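Local atomic coordinates of intracellular protein transport protein USO1 (Saccharomyces cerevisiae S288c, PDB entry 6LSU), a protein that is required for protein transport from the endoplasmic reticulum to the Golgi complex, the chain here being its globular head. Residues P382-S387 and G396-L401; L374-I379 and I402-I407; M202-R207 and E242-L247. All coordinates share one frame; numbering follows the deposited sequence.

Interaction 1: residues P382-S387 and G396-L401; sequences PYFDPS and GGPIKL
Y383 and K400 face each other in the middle of this contact and are joined by backbone bonds in both directions. The N-H of Y383 meets the K400 carbonyl O at 2.7 Å, nearly along the C=O axis, and K400 N gives its hydrogen back to Y383 O at 3.0 Å. A third bond, from D385 N to P398 O (2.6 Å), carries the pairing one step past the strand end. Y383 O also takes a C-H contact from I399 CA at 3.1 Å. These are the bonds of an antiparallel beta hairpin within the seventh ARM repeat. Y383 and K400 form its hydrogen-bonded pair, flanked by the non-hydrogen-bonded pairs P382 with L401 and F384 with I399. Proline suits P382, since in such a pair the backbone N points away from the other strand and needs no N-H. P398 likewise gives the backbone pairing its carbonyl and needs no N-H there. On the face opposite Y383 and K400, L401 CD2 packs beside P382 CA at 3.9 Å. CG of F384 is anti to the backbone N (chi1 180°), and the ring's CE1 reaches P398 CB at 4.0 Å, approaching obliquely. D385 CB lies over one face of that ring, near its rim.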
ATOM      1  N   PRO A 382     -12.150  23.149   2.969  1.00 71.82           N
ATOM      2  CA  PRO A 382     -11.998  24.468   3.583  1.00 79.06           C
ATOM      3  C   PRO A 382     -10.511  24.856   3.570  1.00 84.80           C
ATOM      4  O   PRO A 382      -9.675  23.996   3.868  1.00 89.35           O
ATOM      5  CB  PRO A 382     -12.505  24.221   5.012  1.00 78.89           C
ATOM      6  CG  PRO A 382     -12.161  22.748   5.229  1.00 79.76           C
ATOM      7  CD  PRO A 382     -12.621  22.140   3.923  1.00 76.87           C
ATOM      8  N   TYR A 383     -10.207  26.099   3.205  1.00 80.52           N
ATOM      9  CA  TYR A 383      -8.859  26.705   3.317  1.00 85.64           C
ATOM     10  C   TYR A 383      -8.974  28.007   4.120  1.00 92.45           C
ATOM     11  O   TYR A 383     -10.092  28.577   4.235  1.00 79.64           O
ATOM     12  CB  TYR A 383      -8.231  26.819   1.926  1.00 80.42           C
ATOM     13  CG  TYR A 383      -7.544  25.532   1.574  1.00 89.30           C
ATOM     14  CD1 TYR A 383      -8.237  24.482   0.997  1.00 93.88           C
ATOM     15  CD2 TYR A 383      -6.231  25.303   1.950  1.00100.12           C
ATOM     16  CE1 TYR A 383      -7.617  23.279   0.705  1.00 94.14           C
ATOM     17  CE2 TYR A 383      -5.589  24.103   1.665  1.00100.53           C
ATOM     18  CZ  TYR A 383      -6.288  23.084   1.033  1.00 99.57           C
ATOM     19  OH  TYR A 383      -5.703  21.882   0.739  1.00 96.93           O
ATOM     20  N   PHE A 384      -7.858  28.431   4.732  1.00100.52           N
ATOM     21  CA  PHE A 384      -7.747  29.693   5.548  1.00106.98           C
ATOM     22  C   PHE A 384      -6.952  30.818   4.780  1.00118.18           C
ATOM     23  O   PHE A 384      -5.860  30.580   4.161  1.00117.80           O
ATOM     24  CB  PHE A 384      -7.307  29.353   6.995  1.00104.87           C
ATOM     25  CG  PHE A 384      -7.169  30.578   7.858  1.00103.45           C
ATOM     26  CD1 PHE A 384      -8.323  31.211   8.282  1.00102.31           C
ATOM     27  CD2 PHE A 384      -5.931  31.129   8.181  1.00102.94           C
ATOM     28  CE1 PHE A 384      -8.250  32.356   9.056  1.00109.89           C
ATOM     29  CE2 PHE A 384      -5.858  32.278   8.955  1.00106.16           C
ATOM     30  CZ  PHE A 384      -7.020  32.888   9.391  1.00108.10           C
ATOM     31  N   ASP A 385      -7.556  32.017   4.732  1.00126.58           N
ATOM     32  CA  ASP A 385      -6.964  33.358   4.447  1.00130.62           C
ATOM     33  C   ASP A 385      -6.290  33.461   3.074  1.00146.21           C
ATOM     34  O   ASP A 385      -5.776  32.499   2.501  1.00147.21           O
ATOM     35  CB  ASP A 385      -6.077  33.865   5.600  1.00122.65           C
ATOM     36  CG  ASP A 385      -4.581  33.545   5.569  1.00112.16           C
ATOM     37  OD1 ASP A 385      -4.106  32.956   4.584  1.00108.42           O
ATOM     38  OD2 ASP A 385      -3.894  33.889   6.551  1.00 99.62           O
ATOM     39  N   PRO A 386      -6.343  34.680   2.496  1.00170.50           N
ATOM     40  CA  PRO A 386      -5.623  35.070   1.288  1.00178.41           C
ATOM     41  C   PRO A 386      -4.663  36.247   1.564  1.00184.32           C
ATOM     42  O   PRO A 386      -4.112  36.317   2.662  1.00175.51           O
ATOM     43  CB  PRO A 386      -6.882  35.450   0.480  1.00176.52           C
ATOM     44  CG  PRO A 386      -7.826  36.101   1.512  1.00175.54           C
ATOM     45  CD  PRO A 386      -7.264  35.752   2.875  1.00176.29           C
ATOM     46  N   SER A 387      -4.478  37.135   0.578  1.00188.61           N
ATOM     47  CA  SER A 387      -3.858  38.481   0.733  1.00187.71           C
ATOM     48  C   SER A 387      -4.915  39.495   1.201  1.00197.83           C
ATOM     49  O   SER A 387      -6.032  39.487   0.637  1.00199.00           O
ATOM     50  CB  SER A 387      -3.209  38.919  -0.559  1.00176.26           C
ATOM     51  OG  SER A 387      -2.788  40.273  -0.494  1.00164.15           O
ATOM     52  N   GLY A 396     -15.225  40.361   3.807  1.00176.50           N
ATOM     53  CA  GLY A 396     -15.626  39.007   3.371  1.00170.48           C
ATOM     54  C   GLY A 396     -15.294  37.942   4.407  1.00167.81           C
ATOM     55  O   GLY A 396     -15.141  38.300   5.595  1.00162.17           O
ATOM     56  N   GLY A 397     -15.200  36.675   3.970  1.00164.78           N
ATOM     57  CA  GLY A 397     -14.850  35.502   4.800  1.00154.44           C
ATOM     58  C   GLY A 397     -13.467  34.948   4.453  1.00149.11           C
ATOM     59  O   GLY A 397     -13.220  34.626   3.292  1.00143.67           O
ATOM     60  N   PRO A 398     -12.549  34.783   5.446  1.00142.36           N
ATOM     61  CA  PRO A 398     -11.173  34.330   5.193  1.00134.17           C
ATOM     62  C   PRO A 398     -11.088  32.836   4.821  1.00123.22           C
ATOM     63  O   PRO A 398     -10.093  32.405   4.265  1.00109.66           O
ATOM     64  CB  PRO A 398     -10.488  34.552   6.553  1.00139.35           C
ATOM     65  CG  PRO A 398     -11.606  34.290   7.545  1.00140.55           C
ATOM     66  CD  PRO A 398     -12.815  34.933   6.890  1.00145.60           C
ATOM     67  N   ILE A 399     -12.134  32.084   5.171  1.00109.81           N
ATOM     68  CA  ILE A 399     -12.346  30.666   4.766  1.00103.75           C
ATOM     69  C   ILE A 399     -12.761  30.662   3.292  1.00 99.87           C
ATOM     70  O   ILE A 399     -13.724  31.378   2.947  1.00110.83           O
ATOM     71  CB  ILE A 399     -13.405  29.963   5.641  1.00101.78           C
ATOM     72  CG1 ILE A 399     -13.348  30.385   7.117  1.00111.98           C
ATOM     73  CG2 ILE A 399     -13.293  28.454   5.478  1.00100.99           C
ATOM     74  CD1 ILE A 399     -14.362  31.463   7.525  1.00117.06           C
ATOM     75  N   LYS A 400     -12.062  29.883   2.466  1.00 94.39           N
ATOM     76  CA  LYS A 400     -12.373  29.674   1.031  1.00 88.59           C
ATOM     77  C   LYS A 400     -12.515  28.162   0.809  1.00 81.30           C
ATOM     78  O   LYS A 400     -11.806  27.411   1.468  1.00 77.28           O
ATOM     79  CB  LYS A 400     -11.296  30.358   0.185  1.00 90.11           C
ATOM     80  CG  LYS A 400     -11.482  30.226  -1.324  1.00108.30           C
ATOM     81  CD  LYS A 400     -12.907  30.506  -1.830  1.00113.14           C
ATOM     82  CE  LYS A 400     -13.000  30.664  -3.337  1.00113.11           C
ATOM     83  NZ  LYS A 400     -14.376  30.436  -3.837  1.00112.94           N
ATOM     84  N   LEU A 401     -13.492  27.723   0.018  1.00 76.59           N
ATOM     85  CA  LEU A 401     -13.663  26.292  -0.299  1.00 76.10           C
ATOM     86  C   LEU A 401     -13.028  26.020  -1.653  1.00 77.73           C
ATOM     87  O   LEU A 401     -13.409  26.691  -2.618  1.00 82.63           O
ATOM     88  CB  LEU A 401     -15.151  25.966  -0.321  1.00 83.78           C
ATOM     89  CG  LEU A 401     -15.835  26.067   1.037  1.00 85.11           C
ATOM     90  CD1 LEU A 401     -17.333  26.169   0.847  1.00 91.24           C
ATOM     91  CD2 LEU A 401     -15.493  24.875   1.911  1.00 83.24           C
TER

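Interaction 2: residues L374-I379 and I402-I407; sequences LEFSKI and IPVVSI
I379 and V404 make the tight part of this contact, through backbone and side chain together. The N-H of V404 points almost straight at I379 O, 3.0 Å away with an angle of 177° at the hydrogen. V404 opens helix 404-414, directly after P403 at the N-cap, and an N-H in a first helical turn has no carbonyl of its own helix to bind; I379 O supplies one. The same oxygen accepts a hydrogen from a water at 3.0 Å, and that water in turn accepts the N-H of V405, so I379 O serves two successive amides, one directly and one at second hand. Beside this polar link the branched side chains of I379 and V404 run side by side, pointing the same way, with their CG2 methyls 4.0 Å apart. CG of F376 lies anti to the backbone N (chi1 -161°), carrying the ring toward V404 and V405; the ring crosses V404 at about a right angle and meets V405 CG2 with CE2 at 4.1 Å. L342 from helix 337-346 and L430 and Y434 from helix 421-435 also pack on this ring, a place that suits a large apolar group.

The other side is polar and looser. F376 to I379 form a type I beta turn, whose middle residues S377 and K378 direct their CB atoms away from 402-407. S377 OG bonds back to L374 O, and the exposed K378 pairs through NZ with E375 OE1 at 3.0 Å. The whole is a helix-to-helix connection within the seventh ARM repeat of an alpha-solenoid: helix 370-376 leads into a turn, a beta hairpin follows, and the returning chain starts its next helix against that turn.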
ATOM      1  N   LEU A 374     -19.120  10.952  -9.357  1.00 55.71           N
ATOM      2  CA  LEU A 374     -19.968  12.169  -9.404  1.00 58.77           C
ATOM      3  C   LEU A 374     -20.081  12.805  -8.003  1.00 54.58           C
ATOM      4  O   LEU A 374     -20.123  14.006  -7.913  1.00 59.67           O
ATOM      5  CB  LEU A 374     -21.309  11.812 -10.037  1.00 59.05           C
ATOM      6  CG  LEU A 374     -21.204  11.557 -11.538  1.00 55.70           C
ATOM      7  CD1 LEU A 374     -22.485  10.970 -12.056  1.00 58.66           C
ATOM      8  CD2 LEU A 374     -20.908  12.835 -12.284  1.00 63.02           C
ATOM      9  N   GLU A 375     -19.951  12.056  -6.919  1.00 59.07           N
ATOM     10  CA  GLU A 375     -20.027  12.680  -5.577  1.00 61.65           C
ATOM     11  C   GLU A 375     -18.715  13.417  -5.320  1.00 70.01           C
ATOM     12  O   GLU A 375     -18.750  14.585  -4.817  1.00 71.71           O
ATOM     13  CB  GLU A 375     -20.373  11.614  -4.552  1.00 64.81           C
ATOM     14  CG  GLU A 375     -21.859  11.363  -4.527  1.00 68.54           C
ATOM     15  CD  GLU A 375     -22.641  12.532  -3.942  1.00 72.14           C
ATOM     16  OE1 GLU A 375     -23.322  13.288  -4.713  1.00 62.68           O
ATOM     17  OE2 GLU A 375     -22.567  12.696  -2.710  1.00 79.64           O
ATOM     18  N   PHE A 376     -17.619  12.747  -5.707  1.00 65.78           N
ATOM     19  CA  PHE A 376     -16.225  13.248  -5.618  1.00 59.24           C
ATOM     20  C   PHE A 376     -16.103  14.626  -6.267  1.00 55.21           C
ATOM     21  O   PHE A 376     -15.536  15.561  -5.673  1.00 59.36           O
ATOM     22  CB  PHE A 376     -15.274  12.242  -6.265  1.00 60.00           C
ATOM     23  CG  PHE A 376     -13.853  12.453  -5.822  1.00 57.88           C
ATOM     24  CD1 PHE A 376     -13.447  12.033  -4.566  1.00 52.08           C
ATOM     25  CD2 PHE A 376     -12.955  13.109  -6.652  1.00 54.32           C
ATOM     26  CE1 PHE A 376     -12.145  12.243  -4.157  1.00 56.47           C
ATOM     27  CE2 PHE A 376     -11.668  13.355  -6.231  1.00 54.28           C
ATOM     28  CZ  PHE A 376     -11.258  12.930  -4.991  1.00 56.50           C
ATOM     29  N   SER A 377     -16.635  14.776  -7.464  1.00 57.05           N
ATOM     30  CA  SER A 377     -16.554  16.036  -8.239  1.00 60.80           C
ATOM     31  C   SER A 377     -17.209  17.200  -7.501  1.00 56.36           C
ATOM     32  O   SER A 377     -16.997  18.280  -7.937  1.00 61.92           O
ATOM     33  CB  SER A 377     -17.196  15.915  -9.555  1.00 60.43           C
ATOM     34  OG  SER A 377     -18.573  15.724  -9.322  1.00 70.11           O
ATOM     35  N   LYS A 378     -17.962  16.972  -6.420  1.00 65.58           N
ATOM     36  CA  LYS A 378     -18.704  18.035  -5.674  1.00 59.66           C
ATOM     37  C   LYS A 378     -18.053  18.320  -4.331  1.00 55.76           C
ATOM     38  O   LYS A 378     -18.463  19.283  -3.619  1.00 64.01           O
ATOM     39  CB  LYS A 378     -20.159  17.632  -5.479  1.00 67.53           C
ATOM     40  CG  LYS A 378     -20.840  17.130  -6.746  1.00 72.58           C
ATOM     41  CD  LYS A 378     -22.327  17.145  -6.651  1.00 82.04           C
ATOM     42  CE  LYS A 378     -22.886  16.049  -5.777  1.00 82.92           C
ATOM     43  NZ  LYS A 378     -24.293  15.784  -6.132  1.00 93.86           N
ATOM     44  N   ILE A 379     -17.008  17.563  -4.002  1.00 53.75           N
ATOM     45  CA  ILE A 379     -16.312  17.765  -2.707  1.00 52.83           C
ATOM     46  C   ILE A 379     -15.374  18.984  -2.793  1.00 58.24           C
ATOM     47  O   ILE A 379     -14.562  19.120  -3.756  1.00 53.22           O
ATOM     48  CB  ILE A 379     -15.595  16.500  -2.296  1.00 52.33           C
ATOM     49  CG1 ILE A 379     -16.578  15.337  -2.282  1.00 53.78           C
ATOM     50  CG2 ILE A 379     -14.895  16.753  -0.982  1.00 54.89           C
ATOM     51  CD1 ILE A 379     -15.953  14.006  -1.960  1.00 57.08           C
ATOM     52  N   ILE A 402     -12.065  25.104  -1.717  1.00 74.31           N
ATOM     53  CA  ILE A 402     -11.431  24.713  -3.009  1.00 69.97           C
ATOM     54  C   ILE A 402     -11.915  23.323  -3.363  1.00 58.53           C
ATOM     55  O   ILE A 402     -12.000  22.449  -2.509  1.00 56.42           O
ATOM     56  CB  ILE A 402      -9.900  24.810  -2.940  1.00 74.17           C
ATOM     57  CG1 ILE A 402      -9.453  26.240  -2.595  1.00 82.28           C
ATOM     58  CG2 ILE A 402      -9.290  24.342  -4.235  1.00 67.54           C
ATOM     59  CD1 ILE A 402      -9.286  26.494  -1.122  1.00 83.73           C
ATOM     60  N   PRO A 403     -12.254  23.094  -4.641  1.00 56.71           N
ATOM     61  CA  PRO A 403     -12.579  21.762  -5.129  1.00 56.04           C
ATOM     62  C   PRO A 403     -11.390  20.812  -4.984  1.00 59.88           C
ATOM     63  O   PRO A 403     -10.285  21.177  -5.298  1.00 59.62           O
ATOM     64  CB  PRO A 403     -12.927  21.945  -6.592  1.00 55.60           C
ATOM     65  CG  PRO A 403     -13.202  23.391  -6.730  1.00 55.26           C
ATOM     66  CD  PRO A 403     -12.345  24.096  -5.696  1.00 57.49           C
ATOM     67  N   VAL A 404     -11.677  19.611  -4.459  1.00 66.88           N
ATOM     68  CA  VAL A 404     -10.677  18.518  -4.245  1.00 55.71           C
ATOM     69  C   VAL A 404      -9.955  18.250  -5.576  1.00 52.79           C
ATOM     70  O   VAL A 404      -8.744  18.203  -5.620  1.00 59.98           O
ATOM     71  CB  VAL A 404     -11.388  17.323  -3.606  1.00 56.97           C
ATOM     72  CG1 VAL A 404     -11.055  15.969  -4.217  1.00 65.37           C
ATOM     73  CG2 VAL A 404     -11.107  17.327  -2.120  1.00 63.67           C
ATOM     74  N   VAL A 405     -10.635  18.256  -6.693  1.00 55.00           N
ATOM     75  CA  VAL A 405      -9.943  17.886  -7.963  1.00 57.57           C
ATOM     76  C   VAL A 405      -8.845  18.924  -8.261  1.00 59.27           C
ATOM     77  O   VAL A 405      -7.756  18.527  -8.658  1.00 57.91           O
ATOM     78  CB  VAL A 405     -10.931  17.715  -9.114  1.00 49.41           C
ATOM     79  CG1 VAL A 405     -10.215  17.512 -10.429  1.00 51.79           C
ATOM     80  CG2 VAL A 405     -11.851  16.561  -8.816  1.00 54.11           C
ATOM     81  N   SER A 406      -9.147  20.214  -8.112  1.00 58.37           N
ATOM     82  CA  SER A 406      -8.158  21.322  -8.209  1.00 60.19           C
ATOM     83  C   SER A 406      -6.937  21.062  -7.299  1.00 55.54           C
ATOM     84  O   SER A 406      -5.799  21.082  -7.836  1.00 59.02           O
ATOM     85  CB  SER A 406      -8.842  22.652  -7.898  1.00 59.51           C
ATOM     86  OG  SER A 406      -9.754  22.949  -8.948  1.00 61.01           O
ATOM     87  N   ILE A 407      -7.119  20.765  -6.007  1.00 53.90           N
ATOM     88  CA  ILE A 407      -5.969  20.483  -5.083  1.00 52.48           C
ATOM     89  C   ILE A 407      -5.136  19.314  -5.620  1.00 49.70           C
ATOM     90  O   ILE A 407      -3.975  19.330  -5.512  1.00 52.50           O
ATOM     91  CB  ILE A 407      -6.414  20.205  -3.649  1.00 56.97           C
ATOM     92  CG1 ILE A 407      -7.307  21.322  -3.118  1.00 61.19           C
ATOM     93  CG2 ILE A 407      -5.197  20.014  -2.729  1.00 56.97           C
ATOM     94  CD1 ILE A 407      -7.618  21.146  -1.698  1.00 63.07           C
TER
HETATM   95  O   HOH W   1     -13.248  18.368  -6.380  1.00 69.63           O

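Interaction 3: residues M202-R207 and E242-L247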
ATOM      1  N   MET A 202     -11.988  -9.804  33.106  1.00 86.59           N
ATOM      2  CA  MET A 202     -11.962  -8.760  34.152  1.00 95.97           C
ATOM      3  C   MET A 202     -10.541  -8.206  34.222  1.00 86.79           C
ATOM      4  O   MET A 202     -10.392  -7.035  34.592  1.00 92.41           O
ATOM      5  CB  MET A 202     -12.369  -9.384  35.495  1.00113.09           C
ATOM      6  CG  MET A 202     -13.553 -10.379  35.373  1.00128.61           C
ATOM      7  SD  MET A 202     -13.171 -12.026  34.607  1.00135.37           S
ATOM      8  CE  MET A 202     -14.729 -12.456  33.825  1.00129.14           C
ATOM      9  N   HIS A 203      -9.558  -9.024  33.847  1.00 77.84           N
ATOM     10  CA  HIS A 203      -8.107  -8.727  33.973  1.00 78.61           C
ATOM     11  C   HIS A 203      -7.507  -8.350  32.615  1.00 71.57           C
ATOM     12  O   HIS A 203      -7.607  -9.157  31.684  1.00 73.96           O
ATOM     13  CB  HIS A 203      -7.433  -9.899  34.676  1.00 82.49           C
ATOM     14  CG  HIS A 203      -7.854 -10.015  36.108  1.00102.35           C
ATOM     15  ND1 HIS A 203      -8.866 -10.883  36.527  1.00108.91           N
ATOM     16  CD2 HIS A 203      -7.421  -9.366  37.217  1.00103.16           C
ATOM     17  CE1 HIS A 203      -9.026 -10.766  37.831  1.00108.16           C
ATOM     18  NE2 HIS A 203      -8.155  -9.835  38.281  1.00106.30           N
ATOM     19  N   GLU A 204      -6.938  -7.140  32.524  1.00 70.14           N
ATOM     20  CA  GLU A 204      -6.603  -6.445  31.250  1.00 68.46           C
ATOM     21  C   GLU A 204      -5.609  -7.303  30.470  1.00 68.83           C
ATOM     22  O   GLU A 204      -5.816  -7.576  29.275  1.00 67.86           O
ATOM     23  CB  GLU A 204      -6.083  -5.029  31.506  1.00 72.45           C
ATOM     24  CG  GLU A 204      -6.526  -4.025  30.442  1.00 80.26           C
ATOM     25  CD  GLU A 204      -6.405  -2.552  30.817  1.00 87.26           C
ATOM     26  OE1 GLU A 204      -5.258  -2.068  31.002  1.00 85.30           O
ATOM     27  OE2 GLU A 204      -7.468  -1.879  30.917  1.00 95.53           O
ATOM     28  N   PRO A 205      -4.545  -7.834  31.105  1.00 55.55           N
ATOM     29  CA  PRO A 205      -3.529  -8.582  30.357  1.00 55.28           C
ATOM     30  C   PRO A 205      -4.108  -9.842  29.710  1.00 57.34           C
ATOM     31  O   PRO A 205      -3.560 -10.222  28.745  1.00 64.78           O
ATOM     32  CB  PRO A 205      -2.444  -8.914  31.402  1.00 55.68           C
ATOM     33  CG  PRO A 205      -2.713  -7.876  32.503  1.00 55.09           C
ATOM     34  CD  PRO A 205      -4.237  -7.749  32.535  1.00 52.33           C
ATOM     35  N   ILE A 206      -5.196 -10.439  30.213  1.00 56.73           N
ATOM     36  CA  ILE A 206      -5.834 -11.584  29.510  1.00 57.47           C
ATOM     37  C   ILE A 206      -6.504 -11.037  28.247  1.00 56.87           C
ATOM     38  O   ILE A 206      -6.451 -11.683  27.199  1.00 56.21           O
ATOM     39  CB  ILE A 206      -6.819 -12.330  30.432  1.00 61.81           C
ATOM     40  CG1 ILE A 206      -6.061 -13.099  31.516  1.00 64.58           C
ATOM     41  CG2 ILE A 206      -7.728 -13.248  29.612  1.00 61.66           C
ATOM     42  CD1 ILE A 206      -6.926 -13.522  32.668  1.00 71.92           C
ATOM     43  N   ARG A 207      -7.186  -9.900  28.366  1.00 60.78           N
ATOM     44  CA  ARG A 207      -7.843  -9.243  27.215  1.00 60.42           C
ATOM     45  C   ARG A 207      -6.776  -8.992  26.136  1.00 56.07           C
ATOM     46  O   ARG A 207      -6.943  -9.504  25.037  1.00 56.05           O
ATOM     47  CB  ARG A 207      -8.529  -7.964  27.689  1.00 63.66           C
ATOM     48  CG  ARG A 207      -9.209  -7.186  26.577  1.00 64.49           C
ATOM     49  CD  ARG A 207      -9.390  -5.741  26.977  1.00 59.51           C
ATOM     50  NE  ARG A 207      -8.143  -5.003  27.034  1.00 58.54           N
ATOM     51  CZ  ARG A 207      -8.064  -3.692  27.279  1.00 62.37           C
ATOM     52  NH1 ARG A 207      -9.177  -2.999  27.464  1.00 67.47           N
ATOM     53  NH2 ARG A 207      -6.901  -3.053  27.308  1.00 61.07           N
ATOM     54  N   GLU A 242     -11.541   2.301  21.628  1.00 61.68           N
ATOM     55  CA  GLU A 242     -11.959   3.589  22.251  1.00 70.12           C
ATOM     56  C   GLU A 242     -11.545   3.651  23.728  1.00 67.68           C
ATOM     57  O   GLU A 242     -11.054   4.703  24.149  1.00 66.28           O
ATOM     58  CB  GLU A 242     -13.433   3.945  22.094  1.00 78.00           C
ATOM     59  CG  GLU A 242     -13.633   5.474  22.072  1.00 99.69           C
ATOM     60  CD  GLU A 242     -12.635   6.352  21.294  1.00107.20           C
ATOM     61  OE1 GLU A 242     -12.303   6.031  20.104  1.00111.10           O
ATOM     62  OE2 GLU A 242     -12.185   7.375  21.880  1.00109.09           O
ATOM     63  N   GLU A 243     -11.644   2.540  24.448  1.00 67.29           N
ATOM     64  CA  GLU A 243     -11.221   2.403  25.868  1.00 65.13           C
ATOM     65  C   GLU A 243      -9.710   2.702  26.000  1.00 64.07           C
ATOM     66  O   GLU A 243      -9.312   3.380  26.982  1.00 61.00           O
ATOM     67  CB  GLU A 243     -11.650   1.011  26.334  1.00 70.50           C
ATOM     68  CG  GLU A 243     -11.941   0.882  27.806  1.00 84.28           C
ATOM     69  CD  GLU A 243     -12.102  -0.587  28.185  1.00 92.33           C
ATOM     70  OE1 GLU A 243     -12.879  -1.321  27.491  1.00 93.18           O
ATOM     71  OE2 GLU A 243     -11.392  -1.016  29.113  1.00 92.31           O
ATOM     72  N   GLU A 244      -8.864   2.333  25.031  1.00 65.51           N
ATOM     73  CA  GLU A 244      -7.389   2.584  25.140  1.00 67.76           C
ATOM     74  C   GLU A 244      -6.947   3.936  24.544  1.00 66.45           C
ATOM     75  O   GLU A 244      -5.740   4.230  24.599  1.00 74.38           O
ATOM     76  CB  GLU A 244      -6.648   1.417  24.510  1.00 68.02           C
ATOM     77  CG  GLU A 244      -6.776   0.156  25.337  1.00 69.03           C
ATOM     78  CD  GLU A 244      -6.103   0.245  26.696  1.00 72.77           C
ATOM     79  OE1 GLU A 244      -4.923   0.701  26.740  1.00 76.98           O
ATOM     80  OE2 GLU A 244      -6.741  -0.188  27.701  1.00 72.35           O
ATOM     81  N   GLY A 245      -7.868   4.736  23.998  1.00 65.66           N
ATOM     82  CA  GLY A 245      -7.569   6.094  23.514  1.00 61.50           C
ATOM     83  C   GLY A 245      -7.478   6.199  22.009  1.00 59.51           C
ATOM     84  O   GLY A 245      -6.851   7.141  21.536  1.00 61.22           O
ATOM     85  N   GLY A 246      -8.065   5.266  21.269  1.00 58.34           N
ATOM     86  CA  GLY A 246      -8.127   5.335  19.800  1.00 55.53           C
ATOM     87  C   GLY A 246      -6.740   5.318  19.181  1.00 59.35           C
ATOM     88  O   GLY A 246      -5.841   4.588  19.666  1.00 61.10           O
ATOM     89  N   LEU A 247      -6.538   6.119  18.147  1.00 64.40           N
ATOM     90  CA  LEU A 247      -5.226   6.259  17.468  1.00 60.07           C
ATOM     91  C   LEU A 247      -4.123   6.479  18.506  1.00 64.04           C
ATOM     92  O   LEU A 247      -2.971   5.976  18.278  1.00 64.34           O
ATOM     93  CB  LEU A 247      -5.298   7.416  16.476  1.00 64.52           C
ATOM     94  CG  LEU A 247      -5.437   7.011  15.008  1.00 71.38           C
ATOM     95  CD1 LEU A 247      -6.231   5.726  14.811  1.00 65.26           C
ATOM     96  CD2 LEU A 247      -6.026   8.140  14.194  1.00 67.00           C
TER
HETATM   97  O   HOH W   2     -12.272  -3.828  27.263  1.00 62.56           O
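E204 and R207, one turn apart at the start of helix 204-218, face the C-terminal end of helix 233-244, where R207 meets E243 and E244, and E204 reaches toward E244. H203 holds the N-cap position just before them. E204 sends an extended side chain toward E244, tip to tip, which brings two like charges together: the OE2 atoms of E204 and E244 are 3.7 Å apart. Such closeness is probably made tolerable by R207, which lies beside both. E204 CG sits 3.3 Å above the guanidinium plane of R207, toward its rim, while E204 OE2 makes only a long, purely electrostatic pairing with R207 NH2 at 3.8 Å.

R207 carries the contact. Its chain bends at chi3 (70°), which sets NE, and the guanidinium meets both glutamates with its edge. NH2 gives a nearly straight hydrogen bond to E244 OE2 at 2.9 Å; the donor approaches from above the carboxylate plane, 66° out of it, and the two groups stand almost perpendicular. NH1 forms a salt bridge with E243 OE2 at 3.4 Å and donates to a water, which itself donates to E243 OE1 at 2.6 Å. Arginine suits this place because its several N-H groups spread in one plane can serve separate acceptors. An alanine here would probably leave E204, E243 and E244 crowded together without the cation they share, and E244 OE2 without this N-H donor.

G245 follows with positive phi, closing helix 233-244 in a Schellman motif. One cation among three carboxylates implies a network joining the third and fourth ARM repeats by charge; the arginine is likely to offset part of the repulsion among the glutamates and of the partial negative charge at the helix C-terminus.

Interactions 1 and 2 belong to one continuous piece of the seventh ARM repeat. Interaction 1 is nested inside the loop that interaction 2 closes: 374-379 leads into the first strand of the hairpin, and the second strand runs on into 402-407. Their centres are about 17 Å apart, and they touch where the Y383 side chain packs on I402 and I407, linking the exposed hairpin to the partly buried base. Interaction 3 lies earlier in the chain, between the third and fourth repeats, with its centre about 42 Å from that of interaction 1 and about 39 Å from that of interaction 2. Its nearest atoms stay about 18 Å from the former and about 19 Å from the latter.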